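Local coordinates for protein beta-agarase D (Zobellia galactanivorans, PDB 4ASM) that hydrolyses the beta-1,4-galactosidic linkages of agarose at random with retention of anomeric configuration, through the GH16 catalytic domain described here, at residues 8-13 with 355-360; 13-18 with 132-137. One frame throughout, in Å; residues are numbered along the deposited sequence.

Contact 1 (8-13 with 355-360); sequences YDWDNV and WIRVYK. With CA (calcium ion), chain B.
The carbonyl oxygen of Val13 is gripped by both terminal nitrogens of Arg357. NH1 of Arg357 lies 3.0 Å from Val13 O, which sits near the guanidinium plane, and the N-H...O angle is 154°; NH2 of Arg357 adds a weak bond at 3.3 Å to Val13 O. Arginine suits the place because NH2 also bonds Pro14 O and forms a salt bridge with Glu136, which is likely to balance the buried charge. Trp10 lies against the aliphatic part of the same side chain: CB of Arg357 stands over the centre of the indole's six-membered ring, and CD of Arg357 is 3.6 Å from CG of Trp10. Tyr8 CB lies over the opposite face. CG of Trp10 takes the position between backbone N and carbonyl carbon (chi1 54°). Its indole meets the face of Trp355 in an offset edge-to-face pair, planes 69° apart, while CB of Trp10 makes a CH-pi contact over the six-membered ring of Trp355, 3.9 Å from its centroid. An alanine at Trp10 would probably open a gap between Arg357 and Trp355 and deprive the arginine's methylenes of their flat support. One residue earlier, Asp9 CB packs 3.4 Å from Trp355 CD1, and Asp9 OD2 binds calcium at 2.3 Å. Asp34, Asn36, Gly89 and Asp354 complete the protein's share of this calcium site, on the convex side of the GH16 beta-sandwich.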
# COMPACT_ATOMS: atom_id res chain seq x y z
N TYR A 8 1.75 15.90 -19.47
CA TYR A 8 1.95 15.32 -18.14
C TYR A 8 3.24 14.55 -18.11
O TYR A 8 3.69 14.06 -19.16
CB TYR A 8 0.83 14.35 -17.80
CG TYR A 8 -0.56 14.93 -17.84
CD1 TYR A 8 -1.05 15.68 -16.78
CD2 TYR A 8 -1.39 14.71 -18.93
CE1 TYR A 8 -2.33 16.20 -16.81
CE2 TYR A 8 -2.68 15.23 -18.97
CZ TYR A 8 -3.14 15.97 -17.90
OH TYR A 8 -4.40 16.51 -17.94
N ASP A 9 3.82 14.40 -16.92
CA ASP A 9 5.07 13.66 -16.75
C ASP A 9 5.04 12.25 -17.31
O ASP A 9 6.10 11.73 -17.72
CB ASP A 9 5.45 13.56 -15.26
CG ASP A 9 5.93 14.87 -14.67
OD1 ASP A 9 6.24 15.82 -15.43
OD2 ASP A 9 6.03 14.95 -13.43
N TRP A 10 3.86 11.64 -17.31
CA TRP A 10 3.69 10.25 -17.70
C TRP A 10 3.33 10.10 -19.17
O TRP A 10 3.02 9.00 -19.62
CB TRP A 10 2.59 9.57 -16.86
CG TRP A 10 1.28 10.32 -16.89
CD1 TRP A 10 0.38 10.38 -17.93
CD2 TRP A 10 0.73 11.13 -15.85
NE1 TRP A 10 -0.69 11.17 -17.58
CE2 TRP A 10 -0.50 11.65 -16.32
CE3 TRP A 10 1.15 11.45 -14.54
CZ2 TRP A 10 -1.32 12.46 -15.53
CZ3 TRP A 10 0.34 12.29 -13.77
CH2 TRP A 10 -0.87 12.79 -14.27
N ASP A 11 3.32 11.20 -19.92
CA ASP A 11 2.83 11.12 -21.29
C ASP A 11 3.55 10.04 -22.12
O ASP A 11 2.91 9.36 -22.91
CB ASP A 11 2.95 12.46 -21.99
CG ASP A 11 1.83 13.42 -21.64
OD1 ASP A 11 0.81 13.00 -21.04
OD2 ASP A 11 1.97 14.61 -21.97
N ASN A 12 4.85 9.89 -21.90
CA ASN A 12 5.68 8.96 -22.68
C ASN A 12 5.71 7.53 -22.13
O ASN A 12 6.41 6.66 -22.67
CB ASN A 12 7.12 9.49 -22.79
CG ASN A 12 7.20 10.88 -23.41
OD1 ASN A 12 6.35 11.27 -24.22
ND2 ASN A 12 8.22 11.64 -23.02
N VAL A 13 4.94 7.29 -21.07
CA VAL A 13 5.04 6.03 -20.33
C VAL A 13 3.86 5.13 -20.64
O VAL A 13 2.72 5.47 -20.32
CB VAL A 13 5.07 6.30 -18.81
CG1 VAL A 13 5.29 5.00 -18.04
CG2 VAL A 13 6.14 7.35 -18.44
N TRP A 355 4.88 11.37 -9.67
CA TRP A 355 3.53 11.46 -10.22
C TRP A 355 2.69 10.27 -9.82
O TRP A 355 3.22 9.20 -9.49
CB TRP A 355 3.55 11.61 -11.74
CG TRP A 355 4.34 10.61 -12.56
CD1 TRP A 355 5.54 10.87 -13.17
CD2 TRP A 355 3.97 9.27 -12.97
NE1 TRP A 355 5.95 9.78 -13.90
CE2 TRP A 355 5.01 8.79 -13.79
CE3 TRP A 355 2.88 8.43 -12.69
CZ2 TRP A 355 4.99 7.50 -14.36
CZ3 TRP A 355 2.86 7.15 -13.25
CH2 TRP A 355 3.91 6.70 -14.09
N ILE A 356 1.38 10.47 -9.83
CA ILE A 356 0.41 9.40 -9.69
C ILE A 356 -0.68 9.63 -10.73
O ILE A 356 -1.24 10.73 -10.83
CB ILE A 356 -0.12 9.29 -8.23
CG1 ILE A 356 -1.02 8.06 -8.06
CG2 ILE A 356 -0.79 10.60 -7.78
CD1 ILE A 356 -1.35 7.77 -6.61
N ARG A 357 -0.97 8.59 -11.50
CA ARG A 357 -1.96 8.69 -12.56
C ARG A 357 -3.05 7.65 -12.35
O ARG A 357 -2.80 6.55 -11.84
CB ARG A 357 -1.30 8.52 -13.94
CG ARG A 357 -0.69 7.17 -14.23
CD ARG A 357 0.07 7.22 -15.55
NE ARG A 357 0.76 5.98 -15.86
CZ ARG A 357 1.22 5.68 -17.07
NH1 ARG A 357 1.03 6.52 -18.09
NH2 ARG A 357 1.89 4.55 -17.25
N VAL A 358 -4.26 8.00 -12.78
CA VAL A 358 -5.44 7.17 -12.57
C VAL A 358 -6.16 7.10 -13.90
O VAL A 358 -6.43 8.14 -14.51
CB VAL A 358 -6.36 7.80 -11.51
CG1 VAL A 358 -7.61 6.96 -11.33
CG2 VAL A 358 -5.62 7.95 -10.18
N TYR A 359 -6.46 5.88 -14.36
CA TYR A 359 -7.22 5.66 -15.60
C TYR A 359 -8.41 4.74 -15.37
O TYR A 359 -8.41 3.91 -14.45
CB TYR A 359 -6.35 5.01 -16.67
CG TYR A 359 -5.16 5.79 -17.13
CD1 TYR A 359 -5.23 6.69 -18.21
CD2 TYR A 359 -3.91 5.60 -16.53
CE1 TYR A 359 -4.09 7.40 -18.63
CE2 TYR A 359 -2.79 6.28 -16.94
CZ TYR A 359 -2.88 7.19 -18.00
OH TYR A 359 -1.73 7.85 -18.39
N LYS A 360 -9.43 4.89 -16.20
CA LYS A 360 -10.47 3.88 -16.27
C LYS A 360 -10.61 3.39 -17.71
O LYS A 360 -10.37 4.17 -18.64
CB LYS A 360 -11.80 4.43 -15.74
CG LYS A 360 -11.75 4.90 -14.28
CD LYS A 360 -13.08 5.52 -13.85
CE LYS A 360 -14.14 4.47 -13.61
NZ LYS A 360 -13.82 3.62 -12.39
CA CA B . 6.58 15.37 -11.22
O HOH W 1 8.73 16.17 -12.02

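Contact 2 (13-18 with 132-137); sequences VPIPAN and PVFVEA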
# COMPACT_ATOMS: atom_id res chain seq x y z
N VAL A 13 4.94 7.29 -21.07
CA VAL A 13 5.04 6.03 -20.33
C VAL A 13 3.86 5.13 -20.64
O VAL A 13 2.72 5.47 -20.32
CB VAL A 13 5.07 6.30 -18.81
CG1 VAL A 13 5.29 5.00 -18.04
CG2 VAL A 13 6.14 7.35 -18.44
N PRO A 14 4.11 3.98 -21.27
CA PRO A 14 2.99 3.09 -21.58
C PRO A 14 2.21 2.68 -20.33
O PRO A 14 2.78 2.53 -19.25
CB PRO A 14 3.66 1.88 -22.23
CG PRO A 14 4.96 2.42 -22.78
CD PRO A 14 5.39 3.47 -21.78
N ILE A 15 0.90 2.55 -20.51
CA ILE A 15 0.04 2.02 -19.47
C ILE A 15 0.16 0.50 -19.51
O ILE A 15 -0.20 -0.12 -20.52
CB ILE A 15 -1.41 2.47 -19.69
CG1 ILE A 15 -1.47 4.00 -19.70
CG2 ILE A 15 -2.33 1.88 -18.63
CD1 ILE A 15 -2.73 4.58 -20.38
N PRO A 16 0.69 -0.13 -18.44
CA PRO A 16 1.00 -1.56 -18.54
C PRO A 16 -0.19 -2.49 -18.39
O PRO A 16 -0.10 -3.66 -18.74
CB PRO A 16 2.01 -1.77 -17.41
CG PRO A 16 1.63 -0.75 -16.38
CD PRO A 16 1.06 0.44 -17.13
N ALA A 17 -1.29 -1.99 -17.85
CA ALA A 17 -2.49 -2.78 -17.70
C ALA A 17 -3.25 -2.84 -19.02
O ALA A 17 -3.18 -1.91 -19.84
CB ALA A 17 -3.37 -2.20 -16.61
N ASN A 18 -3.97 -3.94 -19.22
CA ASN A 18 -4.74 -4.16 -20.44
C ASN A 18 -6.17 -3.68 -20.27
O ASN A 18 -6.91 -4.25 -19.46
CB ASN A 18 -4.72 -5.67 -20.77
CG ASN A 18 -5.63 -6.06 -21.93
OD1 ASN A 18 -5.89 -5.28 -22.85
ND2 ASN A 18 -6.11 -7.30 -21.89
N PRO A 132 -13.93 -0.40 -12.52
CA PRO A 132 -12.61 -0.72 -13.02
C PRO A 132 -11.73 0.53 -13.03
O PRO A 132 -12.14 1.58 -13.52
CB PRO A 132 -12.87 -1.23 -14.44
CG PRO A 132 -14.15 -0.51 -14.85
CD PRO A 132 -14.90 -0.18 -13.61
N VAL A 133 -10.52 0.41 -12.47
CA VAL A 133 -9.64 1.56 -12.36
C VAL A 133 -8.20 1.07 -12.23
O VAL A 133 -7.94 0.07 -11.54
CB VAL A 133 -10.03 2.48 -11.17
CG1 VAL A 133 -9.84 1.78 -9.83
CG2 VAL A 133 -9.29 3.82 -11.23
N PHE A 134 -7.29 1.79 -12.87
CA PHE A 134 -5.85 1.55 -12.76
C PHE A 134 -5.16 2.76 -12.13
O PHE A 134 -5.36 3.90 -12.58
CB PHE A 134 -5.26 1.25 -14.15
CG PHE A 134 -3.77 1.14 -14.18
CD1 PHE A 134 -3.13 0.06 -13.56
CD2 PHE A 134 -3.00 2.10 -14.83
CE1 PHE A 134 -1.74 -0.03 -13.59
CE2 PHE A 134 -1.61 2.02 -14.86
CZ PHE A 134 -0.98 0.94 -14.23
N VAL A 135 -4.40 2.52 -11.07
CA VAL A 135 -3.70 3.59 -10.35
C VAL A 135 -2.23 3.25 -10.35
O VAL A 135 -1.86 2.16 -9.93
CB VAL A 135 -4.21 3.72 -8.87
CG1 VAL A 135 -3.56 4.92 -8.17
CG2 VAL A 135 -5.74 3.86 -8.84
N GLU A 136 -1.39 4.18 -10.80
CA GLU A 136 0.05 3.93 -10.85
C GLU A 136 0.84 5.16 -10.44
O GLU A 136 0.48 6.28 -10.83
CB GLU A 136 0.47 3.50 -12.28
CG GLU A 136 1.94 3.10 -12.43
CD GLU A 136 2.36 2.93 -13.86
OE1 GLU A 136 1.88 3.69 -14.72
OE2 GLU A 136 3.20 2.04 -14.13
N ALA A 137 1.93 4.96 -9.69
CA ALA A 137 2.79 6.06 -9.26
C ALA A 137 4.24 5.82 -9.62
O ALA A 137 4.69 4.67 -9.67
CB ALA A 137 2.66 6.28 -7.75
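CG of Phe134 stands anti to its backbone N (chi1 174°), which carries the ring out from the strand to meet Ala17, while CG2 of Ile15, likewise anti to the backbone N, meets the same ring. The strand 133-140 belongs to the beta-sandwich of the GH16 fold, and residues 13-18, a loop without regular structure, pass over its outer side. No hydrogen bond joins the two segments, and the contact rests on apolar packing around one phenylalanine. Ala17 lies over a face of the Phe134 ring, its CB offset toward the rim and 3.8 Å from CD1 of Phe134. A small methyl suits this place, since the loop comes close here: the CA atoms of Ala17 and Phe134 are 7.4 Å apart. Ile15 slides past the ring in the opposite direction, with its CG2 3.8 Å from Phe134 CE2; its branched side chain also touches Tyr359 on the neighbouring strand. Pro16 crosses the phenylalanine at about a right angle and brings CD to 3.6 Å from CZ of Phe134. Phe236 of strand 232-237 packs against both Pro16 and Ala17, so the loop is flanked from a further strand. Two residues along from Phe134, Glu136 extends its side chain beside the apolar cluster. Its carboxylate is held by salt bridges, OE1 to Arg357 and OE2 to Arg222, which probably makes its burial tolerable. Pro16 meets this acid tip to tip, CG of Pro16 3.9 Å from OE2 of Glu136.

In the fold
Both contacts lay consecutive parts of the N-terminal loop over neighbouring antiparallel strands, 350-362 and 133-140, and Val13 belongs to both loop segments. In each the touching strand residues are buried; the loop supplies buried Trp10 and Ala17 beside partly exposed Asp9, Val13, Ile15 and Pro16. Contact 1 encloses about twice the area, 380 against 194 Å². Their chemistry differs too: contact 1 joins two indoles packed edge to face, an arginine and, at its edge, calcium, whereas contact 2 is almost wholly apolar and distant from the annotated sites. The strands are tied by backbone bonds and by the salt bridge from Arg357 NH2 to Glu136 OE1, 2.7 Å long, which carries contact 1's polar network into contact 2.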